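Flagellar pocket-related cytoskeletal protein (Trypanosoma brucei, PDB 6SJQ) is a cytoskeletal protein of the trypanosome flagellar pocket collar whose N-terminal domain, a ubiquitin fold with a long structured loop, binds protein partners. Local coordinates at residues A11-S24 with W98-P112. Residues are numbered along the deposited sequence; the frame is centred on the assembly and turned at random. Where two conformers were deposited one is given.
Sequences AADIFNNKVNFELS and WHKESQKEIPPAMKP
The bridge between Phe21 and Met110 is where the loop 98-112 joins the edge strand of the hairpin 11-24: Met110 N donates to Asn20 O over 2.9 Å, and Met110 O accepts from Glu22 N. The loop is irregular throughout; it passes from the hairpin's type I' turn, Ile14 to Asn17, across the end of strand 11-14 at Asp13, then along strand 17-24 from Lys18 to Leu23. At the turn, His99 presents unprotonated ND1 to Phe15 N, 3.0 Å away and 5° out of the imidazole plane, while its CE1 edge points at the centre of the Phe15 ring face, a T-shaped pair with planes at 55°. His57 holds His99 NE2, fixing the ring at both nitrogens. Next comes a polar cluster: Lys18, bent at chi2 (-82°) and chi4, brings NZ 2.8 Å from the syn side of Asp13 OD2. Ser102 OG gives a 3.1 Å bond to Asp13 OD1 from above the carboxylate plane and receives Lys104 N in an ST turn; Tyr90 also binds Asp13 OD2. Extended Lys104 reaches the turn carbonyl Asn16 O. Further along, Asn20 ND2 donates to Pro107 O, almost in line with its C=O, and rests against Ile106 CG2 at 3.4 Å. Pro112 lays CA over the Phe21 ring, a CH-pi contact 4.0 Å from its centroid. Lys111 pairs with Glu22 OE2 in a salt bridge of doubtful, too-short geometry; Tyr86 holds OE1. Buried Asp13 is probably kept anionic by Lys18, and its carboxylate ties loop to hairpin; 98-112 is probably part of the long structured loop described for this ubiquitin-fold domain.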
ATOM      1  N   ALA A  11      -0.149  -3.047  -1.854  1.00 10.41           N
ATOM      2  CA  ALA A  11      -1.520  -3.053  -2.315  1.00 11.01           C
ATOM      3  C   ALA A  11      -2.478  -2.578  -1.230  1.00 11.43           C
ATOM      4  O   ALA A  11      -2.197  -2.683  -0.029  1.00 11.39           O
ATOM      5  CB  ALA A  11      -1.916  -4.463  -2.800  1.00 11.31           C
ATOM      6  N   ALA A  12      -3.613  -2.032  -1.676  1.00 11.39           N
ATOM      7  CA  ALA A  12      -4.692  -1.635  -0.775  1.00 13.73           C
ATOM      8  C   ALA A  12      -6.006  -1.560  -1.543  1.00 12.03           C
ATOM      9  O   ALA A  12      -6.011  -1.521  -2.779  1.00 15.63           O
ATOM     10  CB  ALA A  12      -4.389  -0.276  -0.117  1.00 14.18           C
ATOM     11  N   ASP A  13      -7.110  -1.531  -0.808  1.00 13.26           N
ATOM     12  CA  ASP A  13      -8.400  -1.292  -1.443  1.00 14.91           C
ATOM     13  C   ASP A  13      -8.775   0.177  -1.379  1.00 14.80           C
ATOM     14  O   ASP A  13      -8.973   0.725  -0.297  1.00 17.41           O
ATOM     15  CB  ASP A  13      -9.482  -2.179  -0.832  1.00 17.39           C
ATOM     16  CG  ASP A  13      -9.371  -3.611  -1.316  1.00 33.41           C
ATOM     17  OD1 ASP A  13      -9.626  -3.844  -2.514  1.00 28.69           O
ATOM     18  OD2 ASP A  13      -8.997  -4.499  -0.519  1.00 26.28           O
ATOM     19  N   ILE A  14      -8.850   0.812  -2.547  1.00 14.00           N
ATOM     20  CA  ILE A  14      -9.201   2.232  -2.620  1.00 16.34           C
ATOM     21  C   ILE A  14     -10.476   2.431  -3.457  1.00 16.49           C
ATOM     22  O   ILE A  14     -10.503   2.129  -4.652  1.00 15.57           O
ATOM     23  CB  ILE A  14      -8.045   3.064  -3.227  1.00 19.03           C
ATOM     24  CG1 ILE A  14      -6.697   2.763  -2.526  1.00 17.22           C
ATOM     25  CG2 ILE A  14      -8.391   4.549  -3.219  1.00 13.92           C
ATOM     26  CD1 ILE A  14      -6.530   3.319  -1.112  1.00 14.06           C
ATOM     27  N   PHE A  15     -11.519   2.951  -2.823  1.00 15.75           N
ATOM     28  CA  PHE A  15     -12.853   3.086  -3.448  1.00 17.52           C
ATOM     29  C   PHE A  15     -13.304   1.857  -4.221  1.00 21.68           C
ATOM     30  O   PHE A  15     -13.691   1.972  -5.380  1.00 24.46           O
ATOM     31  CB  PHE A  15     -12.894   4.281  -4.404  1.00 17.10           C
ATOM     32  CG  PHE A  15     -12.666   5.590  -3.738  1.00 16.78           C
ATOM     33  CD1 PHE A  15     -13.561   6.065  -2.795  1.00 16.18           C
ATOM     34  CD2 PHE A  15     -11.566   6.359  -4.066  1.00 12.92           C
ATOM     35  CE1 PHE A  15     -13.356   7.288  -2.169  1.00 14.61           C
ATOM     36  CE2 PHE A  15     -11.354   7.597  -3.457  1.00 12.80           C
ATOM     37  CZ  PHE A  15     -12.246   8.061  -2.503  1.00 17.72           C
ATOM     38  N   ASN A  16     -13.236   0.688  -3.600  1.00 22.27           N
ATOM     39  CA  ASN A  16     -13.684  -0.540  -4.275  1.00 35.36           C
ATOM     40  C   ASN A  16     -12.873  -0.968  -5.510  1.00 34.52           C
ATOM     41  O   ASN A  16     -13.375  -1.707  -6.359  1.00 26.61           O
ATOM     42  CB  ASN A  16     -15.179  -0.459  -4.640  1.00 49.93           C
ATOM     43  CG  ASN A  16     -16.092  -0.718  -3.458  1.00 60.13           C
ATOM     44  OD1 ASN A  16     -15.847  -1.615  -2.648  1.00 65.22           O
ATOM     45  ND2 ASN A  16     -17.167   0.061  -3.362  1.00 64.06           N
ATOM     46  N   ASN A  17     -11.633  -0.497  -5.622  1.00 25.06           N
ATOM     47  CA  ASN A  17     -10.690  -1.085  -6.576  1.00 20.58           C
ATOM     48  C   ASN A  17      -9.459  -1.522  -5.805  1.00 18.92           C
ATOM     49  O   ASN A  17      -9.042  -0.831  -4.883  1.00 16.62           O
ATOM     50  CB  ASN A  17     -10.288  -0.074  -7.649  1.00 24.87           C
ATOM     51  CG  ASN A  17     -11.448   0.332  -8.533  1.00 44.12           C
ATOM     52  OD1 ASN A  17     -11.917   1.470  -8.480  1.00 52.63           O
ATOM     53  ND2 ASN A  17     -11.923  -0.602  -9.351  1.00 41.49           N
ATOM     54  N   LYS A  18      -8.878  -2.663  -6.172  1.00 14.22           N
ATOM     55  CA  LYS A  18      -7.602  -3.076  -5.597  1.00 16.87           C
ATOM     56  C   LYS A  18      -6.496  -2.368  -6.355  1.00 17.87           C
ATOM     57  O   LYS A  18      -6.418  -2.460  -7.579  1.00 20.05           O
ATOM     58  CB  LYS A  18      -7.403  -4.575  -5.790  1.00 23.42           C
ATOM     59  CG  LYS A  18      -7.817  -5.424  -4.630  1.00 43.38           C
ATOM     60  CD  LYS A  18      -6.737  -5.484  -3.571  1.00 32.75           C
ATOM     61  CE  LYS A  18      -7.124  -6.540  -2.563  1.00 29.26           C
ATOM     62  NZ  LYS A  18      -8.607  -6.570  -2.384  1.00 29.74           N
ATOM     63  N   VAL A  19      -5.641  -1.647  -5.643  1.00 10.82           N
ATOM     64  CA  VAL A  19      -4.539  -0.972  -6.317  0.60 13.73           C
ATOM     65  C   VAL A  19      -3.249  -1.606  -5.840  1.00 15.60           C
ATOM     66  O   VAL A  19      -3.183  -2.170  -4.750  1.00 19.84           O
ATOM     67  CB  VAL A  19      -4.527   0.550  -6.075  0.60 16.34           C
ATOM     68  CG1 VAL A  19      -5.847   1.181  -6.540  0.60 18.38           C
ATOM     69  CG2 VAL A  19      -4.278   0.859  -4.620  0.60 14.06           C
ATOM     70  N   ASN A  20      -2.225  -1.580  -6.687  1.00 12.94           N
ATOM     71  CA  ASN A  20      -0.939  -2.169  -6.327  1.00 14.26           C
ATOM     72  C   ASN A  20       0.141  -1.266  -6.870  1.00 12.65           C
ATOM     73  O   ASN A  20       0.214  -1.052  -8.088  1.00 14.54           O
ATOM     74  CB  ASN A  20      -0.779  -3.564  -6.929  1.00 11.16           C
ATOM     75  CG  ASN A  20       0.373  -4.336  -6.307  1.00 11.11           C
ATOM     76  OD1 ASN A  20       0.800  -4.021  -5.196  1.00 12.10           O
ATOM     77  ND2 ASN A  20       0.861  -5.376  -7.005  1.00 15.57           N
ATOM     78  N   PHE A  21       0.974  -0.728  -5.972  1.00 11.16           N
ATOM     79  CA  PHE A  21       2.060   0.173  -6.348  1.00  9.96           C
ATOM     80  C   PHE A  21       3.452  -0.407  -6.115  1.00 14.91           C
ATOM     81  O   PHE A  21       3.731  -1.038  -5.075  1.00 12.88           O
ATOM     82  CB  PHE A  21       1.946   1.494  -5.567  1.00 12.09           C
ATOM     83  CG  PHE A  21       0.744   2.318  -5.934  1.00 14.03           C
ATOM     84  CD1 PHE A  21       0.351   2.450  -7.259  1.00 10.96           C
ATOM     85  CD2 PHE A  21       0.016   2.983  -4.950  1.00 14.09           C
ATOM     86  CE1 PHE A  21      -0.748   3.220  -7.596  1.00 19.49           C
ATOM     87  CE2 PHE A  21      -1.088   3.747  -5.274  1.00 18.77           C
ATOM     88  CZ  PHE A  21      -1.464   3.879  -6.609  1.00 23.44           C
ATOM     89  N   GLU A  22       4.335  -0.178  -7.086  1.00 11.93           N
ATOM     90  CA  GLU A  22       5.754  -0.509  -6.928  1.00 11.74           C
ATOM     91  C   GLU A  22       6.446   0.659  -6.244  1.00 18.31           C
ATOM     92  O   GLU A  22       6.502   1.761  -6.804  1.00 16.70           O
ATOM     93  CB  GLU A  22       6.354  -0.728  -8.317  1.00 19.42           C
ATOM     94  CG  GLU A  22       7.743  -1.297  -8.335  1.00 24.39           C
ATOM     95  CD  GLU A  22       8.218  -1.485  -9.763  1.00 38.28           C
ATOM     96  OE1 GLU A  22       7.801  -2.475 -10.403  1.00 41.46           O
ATOM     97  OE2 GLU A  22       8.972  -0.621 -10.251  1.00 37.57           O
ATOM     98  N   LEU A  23       6.947   0.457  -5.023  1.00 12.52           N
ATOM     99  CA  LEU A  23       7.657   1.521  -4.313  1.00 10.90           C
ATOM    100  C   LEU A  23       9.136   1.198  -4.362  1.00 14.15           C
ATOM    101  O   LEU A  23       9.526   0.033  -4.220  1.00 14.91           O
ATOM    102  CB  LEU A  23       7.167   1.608  -2.860  1.00 15.81           C
ATOM    103  CG  LEU A  23       5.674   1.900  -2.663  1.00 13.05           C
ATOM    104  CD1 LEU A  23       5.415   2.175  -1.183  1.00 15.60           C
ATOM    105  CD2 LEU A  23       5.245   3.110  -3.496  1.00 15.56           C
ATOM    106  N   SER A  24       9.969   2.205  -4.605  1.00 14.68           N
ATOM    107  CA  SER A  24      11.416   2.016  -4.741  0.55 14.71           C
ATOM    108  C   SER A  24      12.159   2.665  -3.574  1.00 15.47           C
ATOM    109  O   SER A  24      11.803   3.767  -3.138  1.00 16.35           O
ATOM    110  CB  SER A  24      11.925   2.630  -6.056  0.55 16.52           C
ATOM    111  OG  SER A  24      11.379   1.979  -7.190  0.55 15.04           O
ATOM    112  N   TRP A  98     -15.493   4.791   3.146  1.00 30.04           N
ATOM    113  CA  TRP A  98     -15.253   4.815   1.708  1.00 18.75           C
ATOM    114  C   TRP A  98     -14.461   3.651   1.186  1.00 18.08           C
ATOM    115  O   TRP A  98     -14.578   3.316   0.011  1.00 25.94           O
ATOM    116  CB  TRP A  98     -14.562   6.123   1.312  1.00 23.34           C
ATOM    117  CG  TRP A  98     -15.301   7.296   1.816  1.00 23.09           C
ATOM    118  CD1 TRP A  98     -16.537   7.718   1.414  1.00 27.36           C
ATOM    119  CD2 TRP A  98     -14.878   8.197   2.835  1.00 21.26           C
ATOM    120  NE1 TRP A  98     -16.901   8.832   2.118  1.00 24.40           N
ATOM    121  CE2 TRP A  98     -15.899   9.151   3.002  1.00 21.72           C
ATOM    122  CE3 TRP A  98     -13.731   8.294   3.631  1.00 28.46           C
ATOM    123  CZ2 TRP A  98     -15.808  10.193   3.921  1.00 24.09           C
ATOM    124  CZ3 TRP A  98     -13.639   9.325   4.541  1.00 24.74           C
ATOM    125  CH2 TRP A  98     -14.671  10.263   4.681  1.00 35.81           C
ATOM    126  N   HIS A  99     -13.658   3.035   2.049  1.00 22.30           N
ATOM    127  CA  HIS A  99     -12.726   2.010   1.602  1.00 26.25           C
ATOM    128  C   HIS A  99     -12.921   0.726   2.377  1.00 23.77           C
ATOM    129  O   HIS A  99     -12.632   0.665   3.573  1.00 29.24           O
ATOM    130  CB  HIS A  99     -11.283   2.503   1.756  1.00 19.85           C
ATOM    131  CG  HIS A  99     -11.070   3.877   1.194  1.00 20.80           C
ATOM    132  ND1 HIS A  99     -11.066   4.132  -0.155  1.00 17.29           N
ATOM    133  CD2 HIS A  99     -10.901   5.073   1.810  1.00 12.77           C
ATOM    134  CE1 HIS A  99     -10.896   5.432  -0.357  1.00 14.43           C
ATOM    135  NE2 HIS A  99     -10.783   6.019   0.816  1.00 14.09           N
ATOM    136  N   LYS A 100     -13.418  -0.298   1.695  1.00 29.80           N
ATOM    137  CA  LYS A 100     -13.634  -1.578   2.348  1.00 33.92           C
ATOM    138  C   LYS A 100     -12.880  -2.688   1.637  1.00 40.81           C
ATOM    139  O   LYS A 100     -12.595  -2.602   0.433  1.00 34.98           O
ATOM    140  CB  LYS A 100     -15.129  -1.903   2.476  1.00 45.18           C
ATOM    141  CG  LYS A 100     -16.006  -1.407   1.337  1.00 47.62           C
ATOM    142  CD  LYS A 100     -16.665  -0.075   1.678  1.00 56.19           C
ATOM    143  CE  LYS A 100     -17.771   0.266   0.669  1.00 56.24           C
ATOM    144  NZ  LYS A 100     -18.236   1.687   0.757  1.00 47.24           N
ATOM    145  N   GLU A 101     -12.534  -3.714   2.405  1.00 40.58           N
ATOM    146  CA  GLU A 101     -11.767  -4.832   1.900  1.00 32.48           C
ATOM    147  C   GLU A 101     -12.552  -5.595   0.847  1.00 36.91           C
ATOM    148  O   GLU A 101     -13.783  -5.670   0.900  1.00 39.59           O
ATOM    149  CB  GLU A 101     -11.365  -5.764   3.047  1.00 32.91           C
ATOM    150  CG  GLU A 101     -10.378  -5.148   4.037  1.00 37.48           C
ATOM    151  CD  GLU A 101     -11.034  -4.181   5.019  1.00 52.40           C
ATOM    152  OE1 GLU A 101     -12.260  -3.944   4.910  1.00 58.86           O
ATOM    153  OE2 GLU A 101     -10.322  -3.653   5.901  1.00 56.81           O
ATOM    154  N   SER A 102     -11.829  -6.130  -0.130  1.00 39.40           N
ATOM    155  CA  SER A 102     -12.415  -7.018  -1.121  1.00 39.04           C
ATOM    156  C   SER A 102     -11.403  -8.099  -1.428  1.00 38.98           C
ATOM    157  O   SER A 102     -10.199  -7.923  -1.202  1.00 39.12           O
ATOM    158  CB  SER A 102     -12.730  -6.273  -2.408  1.00 35.06           C
ATOM    159  OG  SER A 102     -11.558  -6.174  -3.198  1.00 32.11           O
ATOM    160  N   GLN A 103     -11.883  -9.220  -1.946  1.00 41.61           N
ATOM    161  CA  GLN A 103     -10.973 -10.268  -2.368  1.00 36.46           C
ATOM    162  C   GLN A 103     -10.744 -10.130  -3.859  1.00 33.82           C
ATOM    163  O   GLN A 103     -10.410 -11.107  -4.524  1.00 38.13           O
ATOM    164  CB  GLN A 103     -11.557 -11.644  -2.067  1.00 36.88           C
ATOM    165  CG  GLN A 103     -12.278 -11.746  -0.743  1.00 42.79           C
ATOM    166  CD  GLN A 103     -13.145 -12.984  -0.673  1.00 68.39           C
ATOM    167  OE1 GLN A 103     -14.356 -12.923  -0.905  1.00 62.20           O
ATOM    168  NE2 GLN A 103     -12.527 -14.122  -0.375  1.00 58.12           N
ATOM    169  N   LYS A 104     -10.959  -8.929  -4.397  1.00 28.66           N
ATOM    170  CA  LYS A 104     -10.586  -8.681  -5.782  1.00 30.01           C
ATOM    171  C   LYS A 104      -9.082  -8.884  -5.869  1.00 32.64           C
ATOM    172  O   LYS A 104      -8.342  -8.478  -4.970  1.00 35.86           O
ATOM    173  CB  LYS A 104     -10.967  -7.264  -6.222  1.00 28.60           C
ATOM    174  CG  LYS A 104     -12.459  -7.033  -6.336  1.00 32.34           C
ATOM    175  CD  LYS A 104     -12.758  -5.627  -6.830  1.00 42.65           C
ATOM    176  CE  LYS A 104     -14.229  -5.309  -6.672  1.00 52.88           C
ATOM    177  NZ  LYS A 104     -14.521  -3.900  -7.024  1.00 42.06           N
ATOM    178  N   GLU A 105      -8.622  -9.537  -6.925  1.00 32.23           N
ATOM    179  CA  GLU A 105      -7.209  -9.887  -7.005  1.00 33.01           C
ATOM    180  C   GLU A 105      -6.306  -8.655  -7.069  1.00 24.80           C
ATOM    181  O   GLU A 105      -6.692  -7.590  -7.576  1.00 23.94           O
ATOM    182  CB  GLU A 105      -6.940 -10.792  -8.206  1.00 37.17           C
ATOM    183  CG  GLU A 105      -7.071 -10.092  -9.534  1.00 29.81           C
ATOM    184  CD  GLU A 105      -7.398 -11.053 -10.667  1.00 70.57           C
ATOM    185  OE1 GLU A 105      -6.796 -12.149 -10.716  1.00 74.28           O
ATOM    186  OE2 GLU A 105      -8.259 -10.712 -11.508  1.00 73.03           O
ATOM    187  N   ILE A 106      -5.101  -8.811  -6.543  1.00 24.26           N
ATOM    188  CA  ILE A 106      -4.106  -7.761  -6.612  1.00 19.19           C
ATOM    189  C   ILE A 106      -3.556  -7.681  -8.043  1.00 17.67           C
ATOM    190  O   ILE A 106      -3.018  -8.661  -8.573  1.00 24.81           O
ATOM    191  CB  ILE A 106      -2.967  -8.032  -5.604  1.00 18.85           C
ATOM    192  CG1 ILE A 106      -3.509  -8.042  -4.171  1.00 22.99           C
ATOM    193  CG2 ILE A 106      -1.885  -6.966  -5.716  1.00 18.53           C
ATOM    194  CD1 ILE A 106      -2.467  -8.448  -3.136  1.00 23.98           C
ATOM    195  N   PRO A 107      -3.685  -6.509  -8.678  1.00 20.76           N
ATOM    196  CA  PRO A 107      -3.264  -6.321 -10.069  1.00 23.66           C
ATOM    197  C   PRO A 107      -1.762  -6.147 -10.162  1.00 25.29           C
ATOM    198  O   PRO A 107      -1.118  -5.928  -9.121  1.00 17.15           O
ATOM    199  CB  PRO A 107      -3.969  -5.017 -10.466  1.00 23.79           C
ATOM    200  CG  PRO A 107      -4.074  -4.255  -9.185  1.00 24.27           C
ATOM    201  CD  PRO A 107      -4.322  -5.298  -8.125  1.00 20.83           C
ATOM    202  N   PRO A 108      -1.201  -6.262 -11.381  1.00 24.82           N
ATOM    203  CA  PRO A 108       0.221  -5.982 -11.585  1.00 18.49           C
ATOM    204  C   PRO A 108       0.581  -4.594 -11.064  1.00 24.02           C
ATOM    205  O   PRO A 108      -0.152  -3.628 -11.313  1.00 23.85           O
ATOM    206  CB  PRO A 108       0.371  -6.029 -13.114  1.00 26.54           C
ATOM    207  CG  PRO A 108      -0.698  -6.975 -13.560  1.00 33.62           C
ATOM    208  CD  PRO A 108      -1.862  -6.715 -12.624  1.00 25.34           C
ATOM    209  N   ALA A 109       1.696  -4.499 -10.341  1.00 22.16           N
ATOM    210  CA  ALA A 109       2.122  -3.239  -9.735  1.00 18.43           C
ATOM    211  C   ALA A 109       2.395  -2.139 -10.751  1.00 20.88           C
ATOM    212  O   ALA A 109       2.939  -2.401 -11.822  1.00 22.76           O
ATOM    213  CB  ALA A 109       3.360  -3.458  -8.877  1.00 18.82           C
ATOM    214  N   MET A 110       2.010  -0.911 -10.408  1.00 16.01           N
ATOM    215  CA  MET A 110       2.321   0.265 -11.223  1.00 18.23           C
ATOM    216  C   MET A 110       3.066   1.312 -10.407  1.00 22.02           C
ATOM    217  O   MET A 110       3.028   1.296  -9.170  1.00 16.30           O
ATOM    218  CB  MET A 110       1.055   0.874 -11.885  1.00 21.11           C
ATOM    219  CG  MET A 110       0.207   1.893 -11.114  1.00 26.27           C
ATOM    220  SD  MET A 110      -1.257   2.453 -12.093  1.00 31.04           S
ATOM    221  CE  MET A 110      -2.099   0.894 -12.267  1.00 29.27           C
ATOM    222  N   LYS A 111       3.754   2.218 -11.094  1.00 16.62           N
ATOM    223  CA  LYS A 111       4.337   3.372 -10.427  1.00 21.65           C
ATOM    224  C   LYS A 111       3.259   4.161  -9.714  1.00 18.07           C
ATOM    225  O   LYS A 111       2.167   4.387 -10.264  1.00 17.67           O
ATOM    226  CB  LYS A 111       5.067   4.277 -11.430  1.00 19.63           C
ATOM    227  CG  LYS A 111       6.304   3.629 -12.038  1.00 30.66           C
ATOM    228  CD  LYS A 111       7.113   2.916 -10.954  1.00 37.11           C
ATOM    229  CE  LYS A 111       8.409   2.321 -11.486  1.00 50.31           C
ATOM    230  NZ  LYS A 111       9.210   1.735 -10.368  1.00 49.19           N
ATOM    231  N   PRO A 112       3.561   4.600  -8.480  1.00 17.48           N
ATOM    232  CA  PRO A 112       2.632   5.385  -7.671  1.00 20.29           C
ATOM    233  C   PRO A 112       2.412   6.771  -8.267  1.00 17.82           C
ATOM    234  O   PRO A 112       3.228   7.222  -9.078  1.00 21.70           O
ATOM    235  CB  PRO A 112       3.352   5.483  -6.316  1.00 24.99           C
ATOM    236  CG  PRO A 112       4.792   5.306  -6.638  1.00 23.24           C
ATOM    237  CD  PRO A 112       4.835   4.349  -7.783  1.00 21.85           C
TER
HETATM  238  O   HOH W   1     -12.062   0.051  -0.641  1.00 37.28           O
HETATM  239  O   HOH W   2     -13.669  -2.873  -1.969  1.00 41.78           O
HETATM  240  O   HOH W   3      -1.679  -1.636 -10.496  1.00 37.36           O